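Local coordinates for glucose-resistance amylase regulator (Weissella paramesenteroides ATCC 33313, PDB 4RK6), which binds glucose and, as a LacI-family regulator, probably represses or otherwise adjusts transcription by binding cis-regulatory DNA, at residues Val16-His21 against Met72-Ile77; Thr214-Leu219 against Ser279-Asn284. All coordinates share one frame; numbering follows the deposited sequence. Where two conformers were deposited one is given.

Contact 1: Val16-His21 against Met72-Ile77; sequences VVPLIH and MLSLDI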
loop_
_atom_site.group_PDB
_atom_site.type_symbol
_atom_site.label_atom_id
_atom_site.label_comp_id
_atom_site.label_asym_id
_atom_site.label_seq_id
_atom_site.Cartn_x
_atom_site.Cartn_y
_atom_site.Cartn_z
ATOM N N VAL A 16 -0.552 8.386 -14.706
ATOM C CA VAL A 16 -1.958 8.009 -14.571
ATOM C C VAL A 16 -1.960 6.649 -13.895
ATOM O O VAL A 16 -1.426 5.671 -14.410
ATOM C CB VAL A 16 -2.697 7.974 -15.931
ATOM C CG1 VAL A 16 -4.153 7.538 -15.754
ATOM C CG2 VAL A 16 -2.675 9.334 -16.594
ATOM N N VAL A 17 -2.565 6.616 -12.709
ATOM C CA VAL A 17 -2.632 5.426 -11.860
ATOM C C VAL A 17 -4.098 4.970 -11.755
ATOM O O VAL A 17 -4.988 5.796 -11.573
ATOM C CB VAL A 17 -2.118 5.750 -10.445
ATOM C CG1 VAL A 17 -2.071 4.508 -9.563
ATOM C CG2 VAL A 17 -0.741 6.408 -10.525
ATOM N N PRO A 18 -4.347 3.671 -11.895
ATOM C CA PRO A 18 -5.729 3.203 -11.688
ATOM C C PRO A 18 -6.182 3.362 -10.234
ATOM O O PRO A 18 -5.369 3.246 -9.311
ATOM C CB PRO A 18 -5.677 1.721 -12.078
ATOM C CG PRO A 18 -4.247 1.325 -12.013
ATOM C CD PRO A 18 -3.400 2.563 -12.124
ATOM N N LEU A 19 -7.463 3.650 -10.025
ATOM C CA LEU A 19 -7.993 3.731 -8.658
ATOM C C LEU A 19 -7.753 2.425 -7.892
ATOM O O LEU A 19 -7.395 2.444 -6.713
ATOM C CB LEU A 19 -9.486 4.073 -8.647
ATOM C CG LEU A 19 -9.887 5.519 -8.324
ATOM C CD1 LEU A 19 -11.387 5.550 -8.083
ATOM C CD2 LEU A 19 -9.143 6.096 -7.123
ATOM N N ILE A 20 -7.937 1.302 -8.580
ATOM C CA ILE A 20 -7.729 -0.028 -8.009
ATOM C C ILE A 20 -6.362 -0.574 -8.434
ATOM O O ILE A 20 -6.191 -1.035 -9.569
ATOM C CB ILE A 20 -8.840 -1.000 -8.471
ATOM C CG1 ILE A 20 -10.225 -0.455 -8.092
ATOM C CG2 ILE A 20 -8.626 -2.387 -7.874
ATOM C CD1 ILE A 20 -11.356 -1.043 -8.910
ATOM N N HIS A 21 -5.393 -0.535 -7.525
ATOM C CA HIS A 21 -4.027 -0.952 -7.850
ATOM C C HIS A 21 -3.368 -1.703 -6.702
ATOM O O HIS A 21 -3.614 -1.394 -5.533
ATOM C CB HIS A 21 -3.173 0.270 -8.219
ATOM C CG HIS A 21 -3.119 1.324 -7.149
ATOM N ND1 HIS A 21 -4.172 2.176 -6.890
ATOM C CD2 HIS A 21 -2.136 1.667 -6.281
ATOM C CE1 HIS A 21 -3.842 2.996 -5.907
ATOM N NE2 HIS A 21 -2.612 2.710 -5.522
HETATM N N MSE A 72 1.685 5.835 -18.318
HETATM C CA MSE A 72 0.486 5.026 -18.073
HETATM C C MSE A 72 0.848 3.738 -17.380
HETATM O O MSE A 72 1.684 2.996 -17.868
HETATM C CB MSE A 72 -0.141 4.683 -19.423
HETATM C CG MSE A 72 -0.341 5.935 -20.254
HETATM SE SE MSE A 72 -1.883 6.946 -19.556
HETATM C CE MSE A 72 -2.041 8.223 -21.042
ATOM N N LEU A 73 0.205 3.443 -16.246
ATOM C CA LEU A 73 0.466 2.195 -15.508
ATOM C C LEU A 73 -0.614 1.133 -15.730
ATOM O O LEU A 73 -0.339 -0.052 -15.592
ATOM C CB LEU A 73 0.555 2.464 -14.012
ATOM C CG LEU A 73 1.419 3.601 -13.486
ATOM C CD1 LEU A 73 1.832 3.295 -12.054
ATOM C CD2 LEU A 73 2.647 3.852 -14.341
ATOM N N SER A 74 -1.830 1.574 -16.052
ATOM C CA SER A 74 -2.978 0.677 -16.204
ATOM C C SER A 74 -2.888 -0.112 -17.505
ATOM O O SER A 74 -2.084 0.208 -18.390
ATOM C CB SER A 74 -4.299 1.466 -16.185
ATOM O OG SER A 74 -4.376 2.379 -15.101
ATOM N N LEU A 75 -3.711 -1.151 -17.615
ATOM C CA LEU A 75 -3.875 -1.868 -18.875
ATOM C C LEU A 75 -5.166 -1.376 -19.554
ATOM O O LEU A 75 -5.458 -1.761 -20.686
ATOM C CB LEU A 75 -3.913 -3.381 -18.640
ATOM N N ASP A 76 -5.885 -0.471 -18.881
ATOM C CA ASP A 76 -7.273 -0.131 -19.190
ATOM C C ASP A 76 -7.478 1.286 -19.781
ATOM O O ASP A 76 -8.590 1.821 -19.757
ATOM C CB ASP A 76 -8.090 -0.267 -17.892
ATOM C CG ASP A 76 -9.372 -1.058 -18.076
ATOM O OD1 ASP A 76 -9.936 -1.062 -19.192
ATOM O OD2 ASP A 76 -9.819 -1.681 -17.091
ATOM N N ILE A 77 -6.440 1.883 -20.354
ATOM C CA ILE A 77 -6.542 3.262 -20.829
ATOM C C ILE A 77 -7.306 3.290 -22.146
ATOM O O ILE A 77 -7.009 2.486 -23.043
ATOM C CB ILE A 77 -5.147 3.887 -21.050
ATOM C CG1 ILE A 77 -4.327 3.849 -19.743
ATOM C CG2 ILE A 77 -5.271 5.315 -21.560
ATOM C CD1 ILE A 77 -4.853 4.757 -18.649
HETATM O O HOH W 1 -2.447 3.969 -15.861
#
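Val16 and Met72 sit at a parallel bridge between neighbouring strands, their CA atoms 5.2 Å apart and their side chains side by side, pointing the same way. Met72 is a selenomethionine. In the conformer given, its chain bends at chi2 (-75°), which swings SE back to within 3.9 Å of both Val16 CB and Val16 CG2. The other methyl of Val16, CG1, lies anti to its backbone N and meets Ile77 CD1 at 4.1 Å, the two side chains crossing at a slant. This is the tight side: Leu48, Ile82, Leu85 and Leu99 pack around Val16, Met72 and Ile77. The bridge is closed between the two segments by one weak hydrogen bond, Leu73 N to Val16 O (3.3 Å, N-H...O angle 158°); Val16 also pairs with Phe71. Leu73 CG rests against the same carbonyl oxygen, 3.6 Å away.

From there the backbones separate and the contact turns polar. A water lies between Val16 O, Ser74 N and Ser74 OG, but its distances are very short and Ser74 has a second conformer, which makes the details doubtful. In the conformer given, Ser74 OG lies 3.1 Å from Pro18 CD. The loose side begins past Pro18, where the chain turns into a loop that brings the His21 ring back to Val17, whose CG1 lies 4.1 Å above the ring plane, over its centre. There Leu19 and His21 pack on Tyr33 and Asp26 of the second subunit. The next residues include Thr22 and Phe24 of the glucose pocket, and the Leu73 side chain is about 7 Å from the sugar: strand ends opening into loops at a ligand cleft, as in the parallel alpha/beta lobes of the type I periplasmic binding protein fold.

Contact 2: Thr214-Leu219 against Ser279-Asn284; sequences TVPEDL and SVLNLN
A turn with a cis peptide bond before Pro216, leading into strand 220-223, packs against the C-terminal tail that follows strand 267-275. The pyrrolidine ring meets the tail through CB, which lies 3.5 Å from Ser279 O and 4.1 Å from Leu281 CB. On one flank Val215 CG1, anti to its backbone N (chi1 171°), touches Ser279 CB at 4.0 Å. On the other, Leu281 CD2 approaches Glu217 O at 4.3 Å, a loose fit on the more exposed side. The turn is braced from within: Asp218 N bonds Thr214 O (2.8 Å), and Thr214 N bonds Asp218 OD2 on its anti lone pair (2.9 Å, 159°). In the periplasmic binding protein-like fold of this chain, the tail runs beside core strands: Ser279 OG bonds Ile221 O of strand 220-223 and Thr238 N of strand 238-241, and Leu281 N bonds Ser220 OG. Across the two segments themselves the contact is van der Waals packing. Val280 points its CB away from the 214-219 segment and packs on Tyr120 and Leu121 of helix 110-123. Further out, Asn282 OD1 accepts from Asn284 N (2.9 Å, the donor 43° out of the carbonyl plane), an Asx turn that ends at the last modelled residue.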
loop_
_atom_site.group_PDB
_atom_site.type_symbol
_atom_site.label_atom_id
_atom_site.label_comp_id
_atom_site.label_asym_id
_atom_site.label_seq_id
_atom_site.Cartn_x
_atom_site.Cartn_y
_atom_site.Cartn_z
ATOM N N THR A 214 -1.134 -26.348 6.055
ATOM C CA THR A 214 0.039 -25.511 6.131
ATOM C C THR A 214 0.727 -25.444 4.784
ATOM O O THR A 214 0.850 -26.455 4.105
ATOM C CB THR A 214 1.033 -26.087 7.162
ATOM O OG1 THR A 214 0.347 -26.287 8.409
ATOM C CG2 THR A 214 2.212 -25.143 7.380
ATOM N N VAL A 215 1.164 -24.242 4.421
ATOM C CA VAL A 215 2.028 -24.023 3.254
ATOM C C VAL A 215 3.453 -24.116 3.757
ATOM O O VAL A 215 3.756 -23.494 4.782
ATOM C CB VAL A 215 1.769 -22.604 2.690
ATOM C CG1 VAL A 215 2.777 -22.231 1.617
ATOM C CG2 VAL A 215 0.353 -22.487 2.149
ATOM N N PRO A 216 4.346 -24.853 3.094
ATOM C CA PRO A 216 4.148 -25.493 1.771
ATOM C C PRO A 216 3.728 -26.972 1.783
ATOM O O PRO A 216 3.485 -27.531 0.719
ATOM C CB PRO A 216 5.531 -25.390 1.140
ATOM C CG PRO A 216 6.457 -25.467 2.308
ATOM C CD PRO A 216 5.777 -24.693 3.416
ATOM N N GLU A 217 3.625 -27.576 2.962
ATOM C CA GLU A 217 3.357 -29.028 3.073
ATOM C C GLU A 217 2.146 -29.409 2.239
ATOM O O GLU A 217 2.151 -30.431 1.563
ATOM C CB GLU A 217 3.107 -29.437 4.543
ATOM C CG GLU A 217 4.347 -29.522 5.430
ATOM C CD GLU A 217 5.126 -28.217 5.538
ATOM O OE1 GLU A 217 6.361 -28.263 5.345
ATOM O OE2 GLU A 217 4.521 -27.144 5.798
ATOM N N ASP A 218 1.094 -28.587 2.303
ATOM C CA ASP A 218 -0.184 -28.905 1.669
ATOM C C ASP A 218 -0.449 -28.146 0.382
ATOM O O ASP A 218 -1.445 -28.400 -0.284
ATOM C CB ASP A 218 -1.312 -28.659 2.664
ATOM C CG ASP A 218 -1.185 -29.536 3.904
ATOM O OD1 ASP A 218 -1.000 -30.761 3.737
ATOM O OD2 ASP A 218 -1.247 -29.011 5.034
ATOM N N LEU A 219 0.431 -27.207 0.048
ATOM C CA LEU A 219 0.331 -26.382 -1.165
ATOM C C LEU A 219 1.568 -25.516 -1.268
ATOM O O LEU A 219 1.845 -24.751 -0.349
ATOM C CB LEU A 219 -0.891 -25.456 -1.140
ATOM C CG LEU A 219 -1.034 -24.540 -2.364
ATOM C CD1 LEU A 219 -1.313 -25.341 -3.623
ATOM C CD2 LEU A 219 -2.105 -23.459 -2.152
ATOM N N SER A 279 8.099 -21.052 0.760
ATOM C CA SER A 279 6.754 -21.477 0.384
ATOM C C SER A 279 6.683 -22.538 -0.706
ATOM O O SER A 279 5.603 -22.770 -1.247
ATOM C CB SER A 279 5.905 -20.256 -0.018
ATOM O OG SER A 279 6.393 -19.641 -1.192
ATOM N N VAL A 280 7.813 -23.192 -1.020
ATOM C CA VAL A 280 7.808 -24.267 -2.013
ATOM C C VAL A 280 8.458 -25.537 -1.481
ATOM O O VAL A 280 9.547 -25.504 -0.936
ATOM C CB VAL A 280 8.526 -23.835 -3.323
ATOM C CG1 VAL A 280 8.501 -24.965 -4.332
ATOM C CG2 VAL A 280 7.849 -22.585 -3.898
ATOM N N LEU A 281 7.787 -26.656 -1.698
ATOM C CA LEU A 281 8.275 -27.976 -1.300
ATOM C C LEU A 281 8.754 -28.734 -2.539
ATOM O O LEU A 281 8.121 -28.674 -3.597
ATOM C CB LEU A 281 7.128 -28.744 -0.640
ATOM C CG LEU A 281 7.483 -29.969 0.211
ATOM C CD1 LEU A 281 8.112 -29.529 1.522
ATOM C CD2 LEU A 281 6.245 -30.829 0.465
ATOM N N ASN A 282 9.883 -29.421 -2.404
ATOM C CA ASN A 282 10.337 -30.369 -3.417
ATOM C C ASN A 282 9.593 -31.698 -3.218
ATOM O O ASN A 282 9.697 -32.314 -2.153
ATOM C CB ASN A 282 11.847 -30.580 -3.304
ATOM C CG ASN A 282 12.393 -31.484 -4.402
ATOM O OD1 ASN A 282 12.192 -32.679 -4.379
ATOM N ND2 ASN A 282 13.059 -30.902 -5.382
ATOM N N LEU A 283 8.865 -32.132 -4.240
ATOM C CA LEU A 283 8.123 -33.405 -4.185
ATOM C C LEU A 283 8.902 -34.645 -4.639
ATOM O O LEU A 283 8.388 -35.762 -4.517
ATOM C CB LEU A 283 6.878 -33.317 -5.032
ATOM C CG LEU A 283 5.928 -32.165 -4.764
ATOM C CD1 LEU A 283 4.735 -32.338 -5.687
ATOM C CD2 LEU A 283 5.526 -32.117 -3.299
ATOM N N ASN A 284 10.108 -34.458 -5.179
ATOM C CA ASN A 284 10.906 -35.578 -5.737
ATOM C C ASN A 284 11.570 -36.489 -4.686
ATOM O O ASN A 284 11.952 -36.044 -3.604
ATOM C CB ASN A 284 11.968 -35.040 -6.720
ATOM C CG ASN A 284 11.362 -34.500 -8.001
ATOM O OD1 ASN A 284 10.405 -35.070 -8.536
ATOM N ND2 ASN A 284 11.916 -33.388 -8.509
#

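How the contacts relate
From the N terminus, the chain runs up strand 12-18, makes helix 24-39, strand 42-48 and helix 52-64, and rejoins the sheet parallel to strand 12-18 as strand 69-72, where contact 1 closes this first loop of the N-terminal lobe. Contact 2 opens much later, after helix 198-210; it closes a second loop, including strands 220-223, 238-241 and 267-275 and helix 244-257, when the C-terminal tail comes back beside the turn at 214-219. The two loops follow one another in series, neither nested nor crossed. Their centres are 35 Å apart, on opposite sides of the chain's centre: contact 1 joins strand ends near the glucose, contact 2 ties the tail to the far lobe.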